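Local coordinates for protein putative serine phosphatase (Pseudomonas aeruginosa, PDB 6K4E) that probably removes phosphate from phosphorylated protein partners as a magnesium-dependent PP2C-type phosphatase in the SiaABC threonine phosphorylation pathway that controls biofilm formation, at residues Y97-Q102 with Y106-V111; A145-T150 with A173-V178. All blocks are in the same frame, centred on the assembly; numbering follows the deposited sequence.

Contact 1. Residues Y97-Q102 with Y106-V111; sequences YVYREQ and YLIGVV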
ATOM      1  N   TYR B  97      11.021   5.728   4.752  1.00 38.57           N
ATOM      2  CA  TYR B  97      11.340   6.493   5.941  1.00 37.29           C
ATOM      3  C   TYR B  97      10.190   7.416   6.260  1.00 40.11           C
ATOM      4  O   TYR B  97       9.367   7.738   5.388  1.00 37.66           O
ATOM      5  CB  TYR B  97      12.647   7.276   5.771  1.00 37.94           C
ATOM      6  CG  TYR B  97      12.772   8.034   4.469  1.00 37.40           C
ATOM      7  CD1 TYR B  97      13.174   7.390   3.305  1.00 38.54           C
ATOM      8  CD2 TYR B  97      12.595   9.417   4.423  1.00 38.03           C
ATOM      9  CE1 TYR B  97      13.345   8.089   2.110  1.00 39.30           C
ATOM     10  CE2 TYR B  97      12.764  10.129   3.228  1.00 37.75           C
ATOM     11  CZ  TYR B  97      13.127   9.454   2.076  1.00 40.96           C
ATOM     12  OH  TYR B  97      13.343  10.104   0.898  1.00 42.62           O
ATOM     13  N   VAL B  98      10.103   7.774   7.531  1.00 35.32           N
ATOM     14  CA  VAL B  98       9.020   8.602   8.031  1.00 35.50           C
ATOM     15  C   VAL B  98       9.616   9.819   8.721  1.00 37.65           C
ATOM     16  O   VAL B  98      10.780   9.821   9.106  1.00 34.18           O
ATOM     17  CB  VAL B  98       8.070   7.785   8.973  1.00 39.48           C
ATOM     18  CG1 VAL B  98       7.300   6.719   8.191  1.00 40.06           C
ATOM     19  CG2 VAL B  98       8.823   7.140  10.145  1.00 37.66           C
ATOM     20  N   TYR B  99       8.803  10.827   8.903  1.00 35.44           N
ATOM     21  CA  TYR B  99       9.176  12.057   9.585  1.00 35.64           C
ATOM     22  C   TYR B  99       7.885  12.763   9.926  1.00 42.70           C
ATOM     23  O   TYR B  99       6.977  12.802   9.103  1.00 41.58           O
ATOM     24  CB  TYR B  99      10.011  12.966   8.674  1.00 36.90           C
ATOM     25  CG  TYR B  99      10.301  14.303   9.317  1.00 38.48           C
ATOM     26  CD1 TYR B  99      11.157  14.402  10.414  1.00 38.39           C
ATOM     27  CD2 TYR B  99       9.749  15.471   8.814  1.00 38.87           C
ATOM     28  CE1 TYR B  99      11.432  15.629  11.008  1.00 38.37           C
ATOM     29  CE2 TYR B  99      10.021  16.706   9.403  1.00 40.61           C
ATOM     30  CZ  TYR B  99      10.866  16.776  10.501  1.00 40.63           C
ATOM     31  OH  TYR B  99      11.149  17.965  11.111  1.00 41.67           O
ATOM     32  N   ARG B 100       7.801  13.294  11.144  1.00 43.43           N
ATOM     33  CA  ARG B 100       6.663  14.054  11.650  1.00 44.50           C
ATOM     34  C   ARG B 100       7.173  15.152  12.595  1.00 49.33           C
ATOM     35  O   ARG B 100       7.596  14.856  13.712  1.00 48.30           O
ATOM     36  CB  ARG B 100       5.672  13.116  12.359  1.00 43.61           C
ATOM     37  CG  ARG B 100       4.423  13.819  12.935  1.00 53.67           C
ATOM     38  CD  ARG B 100       3.445  14.294  11.863  1.00 60.75           C
ATOM     39  NE  ARG B 100       2.855  13.160  11.142  1.00 65.38           N
ATOM     40  CZ  ARG B 100       1.675  12.615  11.405  1.00 71.77           C
ATOM     41  NH1 ARG B 100       0.889  13.134  12.339  1.00 63.29           N
ATOM     42  NH2 ARG B 100       1.276  11.544  10.743  1.00 54.87           N
ATOM     43  N   GLU B 101       7.127  16.400  12.141  1.00 47.00           N
ATOM     44  CA  GLU B 101       7.536  17.549  12.937  1.00 47.96           C
ATOM     45  C   GLU B 101       6.468  17.938  13.957  1.00 52.26           C
ATOM     46  O   GLU B 101       5.288  18.013  13.633  1.00 51.47           O
ATOM     47  CB  GLU B 101       7.832  18.756  12.039  1.00 50.07           C
ATOM     48  CG  GLU B 101       8.541  19.884  12.776  1.00 65.78           C
ATOM     49  CD  GLU B 101       8.244  21.312  12.344  1.00 93.01           C
ATOM     50  OE1 GLU B 101       7.291  21.531  11.559  1.00 89.31           O
ATOM     51  OE2 GLU B 101       8.964  22.221  12.816  1.00 92.97           O
ATOM     52  N   GLN B 102       6.904  18.231  15.184  1.00 49.32           N
ATOM     53  CA  GLN B 102       6.051  18.755  16.242  1.00 49.91           C
ATOM     54  C   GLN B 102       6.653  20.083  16.688  1.00 53.40           C
ATOM     55  O   GLN B 102       7.747  20.429  16.250  1.00 54.39           O
ATOM     56  CB  GLN B 102       5.949  17.770  17.415  1.00 51.10           C
ATOM     57  CG  GLN B 102       5.244  16.461  17.079  1.00 60.33           C
ATOM     58  CD  GLN B 102       3.755  16.565  16.775  1.00 78.55           C
ATOM     59  OE1 GLN B 102       3.188  15.652  16.198  1.00 73.62           O
ATOM     60  NE2 GLN B 102       3.060  17.657  17.157  1.00 71.07           N
ATOM     61  N   TYR B 106      10.650  16.172  17.052  1.00 44.78           N
ATOM     62  CA  TYR B 106      10.191  15.474  15.852  1.00 41.62           C
ATOM     63  C   TYR B 106      10.332  13.994  15.938  1.00 44.11           C
ATOM     64  O   TYR B 106      11.206  13.467  16.665  1.00 42.95           O
ATOM     65  CB  TYR B 106      10.894  16.006  14.579  1.00 41.16           C
ATOM     66  CG  TYR B 106      12.404  15.993  14.643  1.00 39.53           C
ATOM     67  CD1 TYR B 106      13.133  14.908  14.174  1.00 39.46           C
ATOM     68  CD2 TYR B 106      13.110  17.095  15.125  1.00 40.58           C
ATOM     69  CE1 TYR B 106      14.532  14.903  14.218  1.00 36.64           C
ATOM     70  CE2 TYR B 106      14.499  17.087  15.204  1.00 39.75           C
ATOM     71  CZ  TYR B 106      15.207  16.002  14.722  1.00 44.82           C
ATOM     72  OH  TYR B 106      16.586  16.008  14.800  1.00 45.32           O
ATOM     73  N   LEU B 107       9.514  13.319  15.120  1.00 38.72           N
ATOM     74  CA  LEU B 107       9.550  11.878  14.976  1.00 37.13           C
ATOM     75  C   LEU B 107      10.238  11.599  13.673  1.00 39.58           C
ATOM     76  O   LEU B 107       9.895  12.188  12.673  1.00 39.05           O
ATOM     77  CB  LEU B 107       8.142  11.275  14.979  1.00 36.82           C
ATOM     78  CG  LEU B 107       8.061   9.757  14.757  1.00 40.82           C
ATOM     79  CD1 LEU B 107       8.523   8.959  16.015  1.00 40.35           C
ATOM     80  CD2 LEU B 107       6.688   9.375  14.387  1.00 41.71           C
ATOM     81  N   ILE B 108      11.219  10.697  13.686  1.00 37.88           N
ATOM     82  CA  ILE B 108      11.981  10.335  12.490  1.00 35.04           C
ATOM     83  C   ILE B 108      12.266   8.823  12.505  1.00 40.80           C
ATOM     84  O   ILE B 108      12.562   8.260  13.554  1.00 42.88           O
ATOM     85  CB  ILE B 108      13.212  11.241  12.395  1.00 36.00           C
ATOM     86  CG1 ILE B 108      13.878  11.169  11.012  1.00 36.08           C
ATOM     87  CG2 ILE B 108      14.209  10.996  13.548  1.00 35.14           C
ATOM     88  CD1 ILE B 108      14.953  12.389  10.684  1.00 33.88           C
ATOM     89  N   GLY B 109      12.164   8.174  11.364  1.00 36.81           N
ATOM     90  CA  GLY B 109      12.404   6.737  11.317  1.00 37.34           C
ATOM     91  C   GLY B 109      12.649   6.137   9.950  1.00 41.98           C
ATOM     92  O   GLY B 109      12.492   6.811   8.939  1.00 43.03           O
ATOM     93  N   VAL B 110      13.085   4.875   9.921  1.00 37.31           N
ATOM     94  CA  VAL B 110      13.358   4.100   8.701  1.00 36.03           C
ATOM     95  C   VAL B 110      12.654   2.771   8.850  1.00 40.25           C
ATOM     96  O   VAL B 110      12.477   2.282   9.971  1.00 39.98           O
ATOM     97  CB  VAL B 110      14.866   3.884   8.376  1.00 39.37           C
ATOM     98  CG1 VAL B 110      15.567   5.191   8.018  1.00 37.87           C
ATOM     99  CG2 VAL B 110      15.595   3.118   9.494  1.00 39.22           C
ATOM    100  N   VAL B 111      12.245   2.180   7.728  1.00 38.70           N
ATOM    101  CA  VAL B 111      11.510   0.910   7.742  1.00 38.54           C
ATOM    102  C   VAL B 111      12.038   0.068   6.597  1.00 41.85           C
ATOM    103  O   VAL B 111      12.243   0.593   5.513  1.00 41.34           O
ATOM    104  CB  VAL B 111       9.947   1.092   7.625  1.00 40.23           C
ATOM    105  CG1 VAL B 111       9.235  -0.245   7.704  1.00 40.13           C
ATOM    106  CG2 VAL B 111       9.382   2.039   8.685  1.00 39.80           C
TER

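Contact 2. Residues A145-T150 with A173-V178; sequences AILGET and AGLVWV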
ATOM      1  N   ALA B 145       5.351   2.566  21.458  1.00 46.34           N
ATOM      2  CA  ALA B 145       3.880   2.488  21.280  1.00 47.32           C
ATOM      3  C   ALA B 145       3.481   2.542  19.802  1.00 49.99           C
ATOM      4  O   ALA B 145       2.577   1.817  19.397  1.00 48.46           O
ATOM      5  CB  ALA B 145       3.183   3.599  22.043  1.00 48.91           C
ATOM      6  N   ILE B 146       4.201   3.375  18.992  1.00 45.99           N
ATOM      7  CA  ILE B 146       3.986   3.534  17.558  1.00 44.88           C
ATOM      8  C   ILE B 146       4.251   2.197  16.862  1.00 49.31           C
ATOM      9  O   ILE B 146       3.465   1.786  16.032  1.00 51.12           O
ATOM     10  CB  ILE B 146       4.823   4.728  16.967  1.00 46.97           C
ATOM     11  CG1 ILE B 146       4.376   6.084  17.579  1.00 48.26           C
ATOM     12  CG2 ILE B 146       4.699   4.804  15.426  1.00 44.58           C
ATOM     13  CD1 ILE B 146       5.396   7.193  17.483  1.00 51.80           C
ATOM     14  N   LEU B 147       5.345   1.518  17.214  1.00 45.86           N
ATOM     15  CA  LEU B 147       5.739   0.224  16.645  1.00 44.86           C
ATOM     16  C   LEU B 147       4.748  -0.879  16.964  1.00 50.94           C
ATOM     17  O   LEU B 147       4.455  -1.683  16.085  1.00 50.83           O
ATOM     18  CB  LEU B 147       7.164  -0.173  17.084  1.00 44.26           C
ATOM     19  CG  LEU B 147       8.326   0.671  16.554  1.00 47.23           C
ATOM     20  CD1 LEU B 147       9.623   0.098  17.003  1.00 47.22           C
ATOM     21  CD2 LEU B 147       8.332   0.730  15.047  1.00 48.99           C
ATOM     22  N   GLY B 148       4.226  -0.886  18.202  1.00 49.26           N
ATOM     23  CA  GLY B 148       3.227  -1.837  18.681  1.00 49.43           C
ATOM     24  C   GLY B 148       1.934  -1.698  17.905  1.00 54.17           C
ATOM     25  O   GLY B 148       1.404  -2.684  17.387  1.00 52.50           O
ATOM     26  N   GLU B 149       1.459  -0.448  17.778  1.00 51.68           N
ATOM     27  CA  GLU B 149       0.264  -0.068  17.044  1.00 51.29           C
ATOM     28  C   GLU B 149       0.425  -0.307  15.535  1.00 52.49           C
ATOM     29  O   GLU B 149      -0.562  -0.688  14.898  1.00 50.65           O
ATOM     30  CB  GLU B 149      -0.102   1.396  17.336  1.00 53.18           C
ATOM     31  CG  GLU B 149      -0.970   1.590  18.573  1.00 67.78           C
ATOM     32  CD  GLU B 149      -2.339   0.925  18.547  1.00 85.68           C
ATOM     33  OE1 GLU B 149      -3.023   0.992  17.500  1.00 75.57           O
ATOM     34  OE2 GLU B 149      -2.729   0.345  19.585  1.00 81.67           O
ATOM     35  N   THR B 150       1.669  -0.093  14.970  1.00 45.92           N
ATOM     36  CA  THR B 150       1.960  -0.332  13.549  1.00 44.45           C
ATOM     37  C   THR B 150       1.812  -1.831  13.252  1.00 47.40           C
ATOM     38  O   THR B 150       1.169  -2.214  12.272  1.00 45.00           O
ATOM     39  CB  THR B 150       3.330   0.239  13.151  1.00 46.11           C
ATOM     40  OG1 THR B 150       3.317   1.653  13.347  1.00 46.59           O
ATOM     41  CG2 THR B 150       3.699  -0.072  11.713  1.00 41.56           C
ATOM     42  N   ALA B 173      12.178  -1.806  11.610  1.00 42.30           N
ATOM     43  CA  ALA B 173      11.954  -0.374  11.790  1.00 40.72           C
ATOM     44  C   ALA B 173      12.734   0.180  12.953  1.00 43.14           C
ATOM     45  O   ALA B 173      12.955  -0.508  13.940  1.00 43.62           O
ATOM     46  CB  ALA B 173      10.471  -0.043  11.939  1.00 41.12           C
ATOM     47  N   GLY B 174      13.203   1.402  12.784  1.00 38.39           N
ATOM     48  CA  GLY B 174      13.912   2.148  13.808  1.00 38.63           C
ATOM     49  C   GLY B 174      13.204   3.479  13.868  1.00 44.38           C
ATOM     50  O   GLY B 174      13.134   4.166  12.851  1.00 43.21           O
ATOM     51  N   LEU B 175      12.598   3.799  15.008  1.00 42.63           N
ATOM     52  CA  LEU B 175      11.846   5.035  15.210  1.00 43.92           C
ATOM     53  C   LEU B 175      12.426   5.826  16.338  1.00 46.02           C
ATOM     54  O   LEU B 175      12.667   5.277  17.403  1.00 46.87           O
ATOM     55  CB  LEU B 175      10.391   4.727  15.569  1.00 45.79           C
ATOM     56  CG  LEU B 175       9.396   4.617  14.456  1.00 52.41           C
ATOM     57  CD1 LEU B 175       8.084   4.280  15.028  1.00 54.05           C
ATOM     58  CD2 LEU B 175       9.259   5.936  13.699  1.00 56.73           C
ATOM     59  N   VAL B 176      12.573   7.130  16.141  1.00 41.68           N
ATOM     60  CA  VAL B 176      13.149   8.016  17.143  1.00 40.47           C
ATOM     61  C   VAL B 176      12.267   9.241  17.404  1.00 45.53           C
ATOM     62  O   VAL B 176      11.915   9.954  16.465  1.00 45.87           O
ATOM     63  CB  VAL B 176      14.577   8.442  16.694  1.00 41.98           C
ATOM     64  CG1 VAL B 176      15.177   9.481  17.628  1.00 41.82           C
ATOM     65  CG2 VAL B 176      15.523   7.244  16.549  1.00 41.05           C
ATOM     66  N   TRP B 177      11.982   9.529  18.679  1.00 41.83           N
ATOM     67  CA  TRP B 177      11.332  10.779  19.042  1.00 42.53           C
ATOM     68  C   TRP B 177      12.455  11.686  19.602  1.00 44.98           C
ATOM     69  O   TRP B 177      13.043  11.367  20.635  1.00 43.20           O
ATOM     70  CB  TRP B 177      10.176  10.600  20.064  1.00 42.51           C
ATOM     71  CG  TRP B 177       9.809  11.887  20.743  1.00 44.40           C
ATOM     72  CD1 TRP B 177      10.092  12.233  22.028  1.00 48.34           C
ATOM     73  CD2 TRP B 177       9.192  13.039  20.144  1.00 44.56           C
ATOM     74  NE1 TRP B 177       9.636  13.505  22.286  1.00 48.83           N
ATOM     75  CE2 TRP B 177       9.114  14.037  21.140  1.00 49.32           C
ATOM     76  CE3 TRP B 177       8.634  13.307  18.880  1.00 45.62           C
ATOM     77  CZ2 TRP B 177       8.569  15.304  20.892  1.00 48.95           C
ATOM     78  CZ3 TRP B 177       8.068  14.548  18.648  1.00 47.36           C
ATOM     79  CH2 TRP B 177       8.047  15.534  19.644  1.00 48.82           C
ATOM     80  N   VAL B 178      12.790  12.765  18.875  1.00 41.30           N
ATOM     81  CA  VAL B 178      13.802  13.750  19.273  1.00 40.23           C
ATOM     82  C   VAL B 178      13.073  14.840  20.020  1.00 44.88           C
ATOM     83  O   VAL B 178      12.365  15.625  19.403  1.00 45.04           O
ATOM     84  CB  VAL B 178      14.580  14.330  18.060  1.00 42.31           C
ATOM     85  CG1 VAL B 178      15.582  15.415  18.484  1.00 41.33           C
ATOM     86  CG2 VAL B 178      15.271  13.223  17.284  1.00 41.19           C
TER

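Contact 1. Residues Y97-Q102 with Y106-V111
Tyr106 lies across from Glu101, and its CB sits 3.6 Å from Tyr99 CE1. The two rings cross obliquely, planes at 51°, with Tyr106 CD1 in the plane of the Tyr99 ring at its edge. Tyr99 CG stands anti to the backbone N (chi1 175°), which brings the CD1-CE1 side of the ring up to Leu107 O and Tyr106 CB, while its OH is hydrogen-bonded to Thr77 OG1. Leu107 exchanges two backbone hydrogen bonds with Arg100: Leu107 N to Arg100 O is nearly straight at 176°, and Arg100 N to Leu107 O spans 2.8 Å. Leu107 O also takes a CA-H...O contact from Tyr99 CA at 3.2 Å. This is the antiparallel hairpin of strands 95-101 and 105-113, at one edge of a sheet in the α-β-β-α sandwich of the PP2C fold. On the face carrying Tyr99, Ile108 brings its CB to the edge of that ring, 4.3 Å from Tyr99 CD1; Leu296 and Phe298 of the opposing sheet also touch Ile108. Gly109 pairs with Val98 through both backbone bonds, and Val98 CG2 lies 3.8 Å from Gly109 CA, over the bare glycine backbone. Val110 sits opposite Tyr97 in a non-hydrogen-bonded pair, its CG1 4.2 Å from Tyr97 CB.

Contact 2. Residues A145-T150 with A173-V178
A helix lies against one face of a β-sheet here: helix 143-157 packs on strand 171-179, the middle strand of one of the two antiparallel sheets in the α-β-β-α sandwich of the PP2C fold. The contact is small, buried and wholly apolar across the interface, with the short segment axes 9.6 Å apart and their directions at 140°. Two consecutive helix residues, Ile146 and Leu147, face the strand and receive Leu175 between them. The CD1 methyl of Leu175 does most of the touching. It lies 3.6 Å from Leu147 CD2, where the two leucine side chains run alongside one another, pointing opposite ways, and it meets Ile146 more nearly at a right angle. Leu147 CG is turned beside its own backbone N (chi1 -68°), and from there CD2 also spans to Ala173 CB at 3.9 Å. Leu107 of the adjoining strand touches both Ile146 and Leu175, widening the apolar patch. Within the helix, Ile146 O accepts from Thr150 N and, at 2.7 Å, from Thr150 OG1; the two donors arrive from opposite faces of the carbonyl plane. The tightest point of the interface is a methyl-to-methyl approach, Ile146 CG2 to Leu175 CD1 at 3.4 Å, shorter than ordinary van der Waals contact.

How the contacts relate
Starting from the N terminus, contact 1 forms first: strand 95-101 turns back after a very short loop and pairs with strand 105-113, closing a local hairpin. The chain then runs through helix 117-138 into helix 143-157 and, after a connection partly missing from the model (160-165), enters strand 171-179, and so closes the longer loop of contact 2. The two are in series, neither nested nor crossing, yet they join in space because strands 105-113 and 171-179 are neighbours in one sheet. Tyr106 O to Val178 N and Ile108 O to Val176 N, each 2.8 Å, are probable hydrogen bonds between them. Contact 1 thus ties the sheet's edge together, while contact 2 fastens a helix onto its centre.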